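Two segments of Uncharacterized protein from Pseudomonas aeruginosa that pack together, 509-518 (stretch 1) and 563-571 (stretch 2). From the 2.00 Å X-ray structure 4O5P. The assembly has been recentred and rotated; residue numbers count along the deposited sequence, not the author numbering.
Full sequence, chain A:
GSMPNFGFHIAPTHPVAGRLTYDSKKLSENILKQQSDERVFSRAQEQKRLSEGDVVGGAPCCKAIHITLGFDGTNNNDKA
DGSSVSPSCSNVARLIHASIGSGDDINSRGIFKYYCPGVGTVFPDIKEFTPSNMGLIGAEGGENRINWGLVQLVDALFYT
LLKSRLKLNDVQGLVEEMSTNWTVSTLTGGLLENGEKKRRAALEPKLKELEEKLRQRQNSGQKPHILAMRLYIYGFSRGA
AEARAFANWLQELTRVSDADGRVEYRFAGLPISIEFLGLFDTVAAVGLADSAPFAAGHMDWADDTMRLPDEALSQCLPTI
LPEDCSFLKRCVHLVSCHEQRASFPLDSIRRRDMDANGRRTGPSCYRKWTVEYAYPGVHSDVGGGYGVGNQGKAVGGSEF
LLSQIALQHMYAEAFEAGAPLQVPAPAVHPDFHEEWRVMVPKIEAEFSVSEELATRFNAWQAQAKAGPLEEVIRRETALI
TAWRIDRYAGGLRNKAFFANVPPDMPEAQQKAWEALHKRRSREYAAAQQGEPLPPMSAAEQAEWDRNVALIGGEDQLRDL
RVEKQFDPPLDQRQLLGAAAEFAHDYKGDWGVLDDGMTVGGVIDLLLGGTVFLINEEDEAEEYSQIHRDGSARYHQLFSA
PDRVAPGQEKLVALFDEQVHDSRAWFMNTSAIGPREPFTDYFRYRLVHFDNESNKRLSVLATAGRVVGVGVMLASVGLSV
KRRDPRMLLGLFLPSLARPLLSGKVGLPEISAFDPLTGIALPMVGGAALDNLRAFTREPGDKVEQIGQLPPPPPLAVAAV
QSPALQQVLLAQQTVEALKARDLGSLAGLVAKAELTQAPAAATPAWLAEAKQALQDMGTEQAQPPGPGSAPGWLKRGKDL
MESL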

# COMPACT_ATOMS: atom_id res chain seq x y z
N GLN A 509 -10.59 29.33 7.02
CA GLN A 509 -11.10 28.06 7.52
C GLN A 509 -10.01 26.99 7.49
O GLN A 509 -9.95 26.11 8.35
CB GLN A 509 -12.31 27.63 6.68
CG GLN A 509 -13.68 28.19 7.15
CD GLN A 509 -13.83 29.69 6.92
OE1 GLN A 509 -13.32 30.24 5.92
NE2 GLN A 509 -14.51 30.37 7.85
N GLN A 510 -9.13 27.09 6.50
CA GLN A 510 -8.01 26.18 6.33
C GLN A 510 -7.06 26.26 7.53
O GLN A 510 -6.77 25.24 8.18
CB GLN A 510 -7.30 26.56 5.03
CG GLN A 510 -6.15 25.66 4.62
CD GLN A 510 -5.72 25.93 3.19
OE1 GLN A 510 -6.51 26.40 2.37
NE2 GLN A 510 -4.45 25.65 2.90
N LYS A 511 -6.60 27.48 7.82
CA LYS A 511 -5.73 27.72 8.97
C LYS A 511 -6.41 27.32 10.27
O LYS A 511 -5.79 26.71 11.15
CB LYS A 511 -5.34 29.20 9.03
CG LYS A 511 -3.98 29.52 8.42
CD LYS A 511 -3.99 29.40 6.91
CE LYS A 511 -2.76 30.11 6.32
NZ LYS A 511 -2.85 30.28 4.83
N ALA A 512 -7.69 27.66 10.39
CA ALA A 512 -8.47 27.32 11.58
C ALA A 512 -8.51 25.81 11.83
O ALA A 512 -7.98 25.32 12.83
CB ALA A 512 -9.88 27.88 11.46
N TRP A 513 -9.14 25.07 10.91
CA TRP A 513 -9.19 23.61 10.98
C TRP A 513 -7.82 23.02 11.29
O TRP A 513 -7.70 22.15 12.15
CB TRP A 513 -9.71 23.00 9.67
CG TRP A 513 -11.21 23.02 9.51
CD1 TRP A 513 -11.94 23.75 8.60
CD2 TRP A 513 -12.17 22.26 10.26
NE1 TRP A 513 -13.28 23.49 8.75
CE2 TRP A 513 -13.45 22.59 9.76
CE3 TRP A 513 -12.07 21.35 11.31
CZ2 TRP A 513 -14.61 22.02 10.28
CZ3 TRP A 513 -13.23 20.80 11.83
CH2 TRP A 513 -14.48 21.14 11.31
N GLU A 514 -6.79 23.49 10.60
CA GLU A 514 -5.44 22.98 10.88
C GLU A 514 -4.99 23.19 12.34
O GLU A 514 -4.56 22.24 13.00
CB GLU A 514 -4.41 23.51 9.88
CG GLU A 514 -2.96 23.21 10.25
CD GLU A 514 -2.67 21.73 10.50
OE1 GLU A 514 -3.37 20.85 9.95
OE2 GLU A 514 -1.73 21.44 11.26
N ALA A 515 -5.09 24.42 12.85
CA ALA A 515 -4.62 24.68 14.21
C ALA A 515 -5.45 23.93 15.27
O ALA A 515 -4.89 23.44 16.28
CB ALA A 515 -4.56 26.18 14.48
N LEU A 516 -6.76 23.84 15.04
CA LEU A 516 -7.65 23.06 15.92
C LEU A 516 -7.25 21.58 15.92
O LEU A 516 -7.20 20.93 16.98
CB LEU A 516 -9.11 23.17 15.47
CG LEU A 516 -9.81 24.52 15.55
CD1 LEU A 516 -11.20 24.48 14.93
CD2 LEU A 516 -9.88 24.97 17.00
N HIS A 517 -6.99 21.05 14.73
CA HIS A 517 -6.56 19.67 14.56
C HIS A 517 -5.26 19.44 15.31
O HIS A 517 -5.14 18.49 16.06
CB HIS A 517 -6.37 19.35 13.07
CG HIS A 517 -6.17 17.90 12.76
ND1 HIS A 517 -4.92 17.33 12.66
CD2 HIS A 517 -7.06 16.91 12.51
CE1 HIS A 517 -5.04 16.04 12.38
NE2 HIS A 517 -6.33 15.76 12.28
N LYS A 518 -4.30 20.34 15.10
CA LYS A 518 -2.98 20.27 15.73
C LYS A 518 -3.12 20.12 17.24
O LYS A 518 -2.66 19.12 17.84
CB LYS A 518 -2.18 21.54 15.39
CG LYS A 518 -0.67 21.43 15.60
CD LYS A 518 0.08 22.70 15.15
CE LYS A 518 0.19 22.83 13.62
NZ LYS A 518 -0.97 23.50 12.93
N GLU A 563 -7.50 10.82 13.87
CA GLU A 563 -6.86 9.65 13.26
C GLU A 563 -6.00 9.92 12.02
O GLU A 563 -5.11 9.12 11.69
CB GLU A 563 -7.90 8.60 12.89
CG GLU A 563 -8.67 8.02 14.08
CD GLU A 563 -10.04 8.65 14.27
OE1 GLU A 563 -10.24 9.83 13.87
OE2 GLU A 563 -10.93 7.97 14.81
N LYS A 564 -6.27 11.03 11.32
CA LYS A 564 -5.62 11.33 10.05
C LYS A 564 -5.13 12.77 10.04
O LYS A 564 -5.64 13.60 10.79
CB LYS A 564 -6.57 11.09 8.87
CG LYS A 564 -6.85 9.61 8.59
CD LYS A 564 -7.79 9.37 7.38
CE LYS A 564 -7.33 10.12 6.14
NZ LYS A 564 -7.94 9.56 4.89
N GLN A 565 -4.15 13.09 9.21
CA GLN A 565 -3.72 14.48 9.14
C GLN A 565 -4.74 15.29 8.38
O GLN A 565 -5.34 14.79 7.43
CB GLN A 565 -2.34 14.60 8.51
CG GLN A 565 -1.21 14.30 9.49
CD GLN A 565 -0.99 15.39 10.55
OE1 GLN A 565 -1.55 16.48 10.46
NE2 GLN A 565 -0.16 15.08 11.54
N PHE A 566 -4.97 16.53 8.81
CA PHE A 566 -5.96 17.37 8.15
C PHE A 566 -5.63 17.61 6.69
O PHE A 566 -4.51 17.99 6.34
CB PHE A 566 -6.18 18.71 8.87
CG PHE A 566 -7.23 19.56 8.20
CD1 PHE A 566 -8.57 19.20 8.24
CD2 PHE A 566 -6.87 20.72 7.51
CE1 PHE A 566 -9.54 19.98 7.62
CE2 PHE A 566 -7.83 21.50 6.89
CZ PHE A 566 -9.17 21.13 6.94
N ASP A 567 -6.63 17.39 5.85
CA ASP A 567 -6.46 17.44 4.41
C ASP A 567 -7.51 18.42 3.87
O ASP A 567 -8.68 18.07 3.73
CB ASP A 567 -6.67 16.02 3.85
CG ASP A 567 -6.24 15.88 2.40
OD1 ASP A 567 -5.47 16.75 1.92
OD2 ASP A 567 -6.65 14.89 1.76
N PRO A 568 -7.09 19.66 3.59
CA PRO A 568 -8.07 20.66 3.15
C PRO A 568 -8.43 20.50 1.68
O PRO A 568 -7.56 20.15 0.87
CB PRO A 568 -7.33 21.97 3.37
CG PRO A 568 -5.90 21.64 3.15
CD PRO A 568 -5.72 20.20 3.61
N PRO A 569 -9.70 20.75 1.33
CA PRO A 569 -10.15 20.77 -0.06
C PRO A 569 -9.42 21.86 -0.85
O PRO A 569 -9.80 23.02 -0.73
CB PRO A 569 -11.63 21.15 0.05
CG PRO A 569 -12.02 20.72 1.43
CD PRO A 569 -10.81 20.98 2.27
N LEU A 570 -8.40 21.49 -1.62
CA LEU A 570 -7.74 22.46 -2.50
C LEU A 570 -7.66 21.93 -3.93
O LEU A 570 -6.69 22.17 -4.64
CB LEU A 570 -6.34 22.80 -1.99
CG LEU A 570 -6.20 23.35 -0.57
CD1 LEU A 570 -4.74 23.61 -0.24
CD2 LEU A 570 -7.01 24.62 -0.37
N ASP A 571 -8.70 21.21 -4.35
CA ASP A 571 -8.68 20.56 -5.66
C ASP A 571 -8.53 21.52 -6.85
O ASP A 571 -7.88 21.17 -7.83
CB ASP A 571 -9.89 19.65 -5.83
CG ASP A 571 -9.82 18.41 -4.95
OD1 ASP A 571 -8.69 18.00 -4.60
OD2 ASP A 571 -10.89 17.86 -4.61

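A segment without regular secondary structure can pack closely on a helix by running along one side of it and lending that side a single large aromatic residue. The contact between 509-518 and 563-571 illustrates the principle. The first stretch is helical throughout, part of a longer helix, with i to i+4 bonds such as H517 N to W513 O at 2.9 Å. The second is irregular until L570, which occupies the N-cap position before a new helix. The two run antiparallel in register: Q510 CA lies 6.4 Å from P568 CA, and E514 CA lies 6.3 Å from F566 CA, so four residues of helix are spanned by two of the extended chain.

F566 is the centre of the contact and has the largest area covered. Its CA-to-CB bond points toward the helix, and with chi1 in the t well its ring presents a face to W513 CB, which lies 3.7 Å from the ring centroid. The W513 CA-to-CB bond points toward the second stretch, but the indole is slid off the phenyl; its five-membered ring is nearly parallel to the phenyl, at 16°, but the centroids are 5.3 Å apart and the rings barely overlap. The closer approach to the F566 ring is thus made by W513 CB rather than by the indole. One turn along, the pattern is reversed: F566 CB sits over the face of the H517 imidazole, 4.1 Å from its centroid.

H517 also uses its edge. Its NE2 donates to K564 O at 2.7 Å, but the angle of 118° makes this hydrogen bond weak despite its short length. At the other end, Q510 extends through two t rotamers, bringing CG to 4.1 Å from P568 CB and OE1 to 3.3 Å from L570 CD2. E514 OE1 approaches F566 CB at 3.7 Å, while E514 OE2 forms a salt bridge with K518 NZ at 2.8 Å, within the helix.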